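Local coordinates for protein titin (Homo sapiens, PDB 3LCY) that serves as a giant scaffold and molecular spring of the muscle sarcomere; this fragment is a tandem pair of immunoglobulin domains from its A-band region, at residues Ser28-Gly33 against Asp59-Thr64. Numbering follows the deposited sequence.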
loop_
_atom_site.group_PDB
_atom_site.type_symbol
_atom_site.label_atom_id
_atom_site.label_comp_id
_atom_site.label_asym_id
_atom_site.label_seq_id
_atom_site.Cartn_x
_atom_site.Cartn_y
_atom_site.Cartn_z
ATOM N N SER A 28 -0.359 19.532 -0.967
ATOM C CA SER A 28 -0.675 20.921 -1.275
ATOM C C SER A 28 -0.240 21.350 -2.672
ATOM O O SER A 28 0.643 20.745 -3.280
ATOM C CB SER A 28 -0.051 21.847 -0.229
ATOM O OG SER A 28 -0.415 23.196 -0.457
ATOM N N CYS A 29 -0.871 22.410 -3.170
ATOM C CA CYS A 29 -0.524 22.986 -4.462
ATOM C C CYS A 29 -1.060 24.410 -4.551
ATOM O O CYS A 29 -2.000 24.774 -3.842
ATOM C CB CYS A 29 -1.093 22.139 -5.602
ATOM S SG CYS A 29 -2.896 22.152 -5.705
ATOM N N GLN A 30 -0.524 25.233 -5.438
ATOM C CA GLN A 30 -1.041 26.564 -5.668
ATOM C C GLN A 30 -1.555 26.776 -7.049
ATOM O O GLN A 30 -0.839 26.657 -7.975
ATOM C CB GLN A 30 0.046 27.566 -5.475
ATOM C CG GLN A 30 0.827 27.366 -4.306
ATOM C CD GLN A 30 1.326 28.629 -3.810
ATOM O OE1 GLN A 30 1.112 29.647 -4.402
ATOM N NE2 GLN A 30 1.989 28.595 -2.701
ATOM N N ILE A 31 -2.810 27.137 -7.156
ATOM C CA ILE A 31 -3.458 27.436 -8.402
ATOM C C ILE A 31 -4.221 28.741 -8.310
ATOM O O ILE A 31 -4.997 28.951 -7.431
ATOM C CB ILE A 31 -4.400 26.333 -8.776
ATOM C CG1 ILE A 31 -3.682 24.999 -8.736
ATOM C CG2 ILE A 31 -4.936 26.559 -10.109
ATOM C CD1 ILE A 31 -4.548 23.826 -8.626
ATOM N N VAL A 32 -3.952 29.636 -9.247
ATOM C CA VAL A 32 -4.583 30.942 -9.257
ATOM C C VAL A 32 -5.438 31.192 -10.487
ATOM O O VAL A 32 -5.059 30.848 -11.597
ATOM C CB VAL A 32 -3.528 32.047 -9.135
ATOM C CG1 VAL A 32 -2.895 32.015 -7.765
ATOM C CG2 VAL A 32 -2.470 31.873 -10.192
ATOM N N GLY A 33 -6.605 31.789 -10.272
ATOM C CA GLY A 33 -7.522 32.097 -11.348
ATOM C C GLY A 33 -8.462 33.201 -10.968
ATOM O O GLY A 33 -8.605 33.474 -9.817
ATOM N N ASP A 59 -7.479 28.803 0.455
ATOM C CA ASP A 59 -7.610 30.218 0.697
ATOM C C ASP A 59 -7.864 30.914 -0.625
ATOM O O ASP A 59 -7.879 32.125 -0.709
ATOM C CB ASP A 59 -6.375 30.775 1.396
ATOM C CG ASP A 59 -5.147 30.681 0.557
ATOM O OD1 ASP A 59 -5.248 30.280 -0.596
ATOM O OD2 ASP A 59 -4.072 31.015 1.051
ATOM N N GLY A 60 -8.062 30.111 -1.655
ATOM C CA GLY A 60 -8.257 30.579 -3.012
ATOM C C GLY A 60 -6.992 30.568 -3.845
ATOM O O GLY A 60 -7.046 30.721 -5.041
ATOM N N ARG A 61 -5.849 30.403 -3.200
ATOM C CA ARG A 61 -4.571 30.300 -3.887
ATOM C C ARG A 61 -3.856 28.987 -3.568
ATOM O O ARG A 61 -3.400 28.286 -4.454
ATOM C CB ARG A 61 -3.674 31.486 -3.548
ATOM C CG ARG A 61 -4.289 32.816 -3.879
ATOM C CD ARG A 61 -3.408 33.967 -3.451
ATOM N NE ARG A 61 -2.474 34.380 -4.491
ATOM C CZ ARG A 61 -1.171 34.133 -4.463
ATOM N NH1 ARG A 61 -0.643 33.470 -3.446
ATOM N NH2 ARG A 61 -0.395 34.549 -5.449
ATOM N N THR A 62 -3.773 28.663 -2.286
ATOM C CA THR A 62 -3.103 27.457 -1.855
ATOM C C THR A 62 -4.124 26.430 -1.458
ATOM O O THR A 62 -4.959 26.679 -0.611
ATOM C CB THR A 62 -2.193 27.716 -0.663
ATOM O OG1 THR A 62 -1.282 28.756 -0.987
ATOM C CG2 THR A 62 -1.415 26.472 -0.331
ATOM N N HIS A 63 -4.049 25.267 -2.079
ATOM C CA HIS A 63 -5.010 24.224 -1.794
ATOM C C HIS A 63 -4.352 22.983 -1.228
ATOM O O HIS A 63 -3.506 22.374 -1.851
ATOM C CB HIS A 63 -5.796 23.932 -3.057
ATOM C CG HIS A 63 -6.033 25.151 -3.881
ATOM N ND1 HIS A 63 -6.788 26.209 -3.433
ATOM C CD2 HIS A 63 -5.580 25.507 -5.103
ATOM C CE1 HIS A 63 -6.803 27.155 -4.348
ATOM N NE2 HIS A 63 -6.082 26.752 -5.373
ATOM N N THR A 64 -4.785 22.616 -0.036
ATOM C CA THR A 64 -4.222 21.500 0.677
ATOM C C THR A 64 -5.244 20.454 1.045
ATOM O O THR A 64 -6.302 20.760 1.541
ATOM C CB THR A 64 -3.517 21.959 1.974
ATOM O OG1 THR A 64 -2.601 23.007 1.679
ATOM C CG2 THR A 64 -2.752 20.825 2.593
#
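The His63 imidazole overlaps Ile31, whose CB lies at the ring edge, 3.8 Å from NE2. The two side chains cross at about a right angle. With CG beside the backbone N (chi1 -35°), the ring leans back toward strand 24-34. There His63 NE2 donates to Ile31 O over 3.2 Å, on a lone pair in the carbonyl plane, although this oxygen sits 17° out of the ring plane. ND1, across the ring, is hydrogen-bonded to the Ser58 hydroxyl, so both nitrogens help to fix the ring's rotation. Arg61 O lies above one face, offset toward the rim. Strands 24-34 and 62-68 run antiparallel as the B and E strands of an I-set immunoglobulin sandwich. The pair Cys29-His63 is hydrogen-bonded both ways, with a nearly straight 2.7 Å bond from His63 N to Cys29 O. Beyond the last bridge, Ile31 N donates to Arg61 O. The buried Cys29 and Ile31 side chains touch Cys80 of strand 76-83. On the other face of the sheet, Ser28 OG is anti to its backbone N (chi1 -176°) and shares a 3.1 Å hydrogen bond with Thr64 OG1. Gln30 lies alongside Thr62, pointing the same way. Val32 CG1 packs over one face of the Arg61 guanidinium. In the turn leading into strand 62-68, Asp59 OD1 accepts from Arg61 N (2.7 Å), an Asx turn, and also from Thr62 N (2.8 Å), an Asx motif.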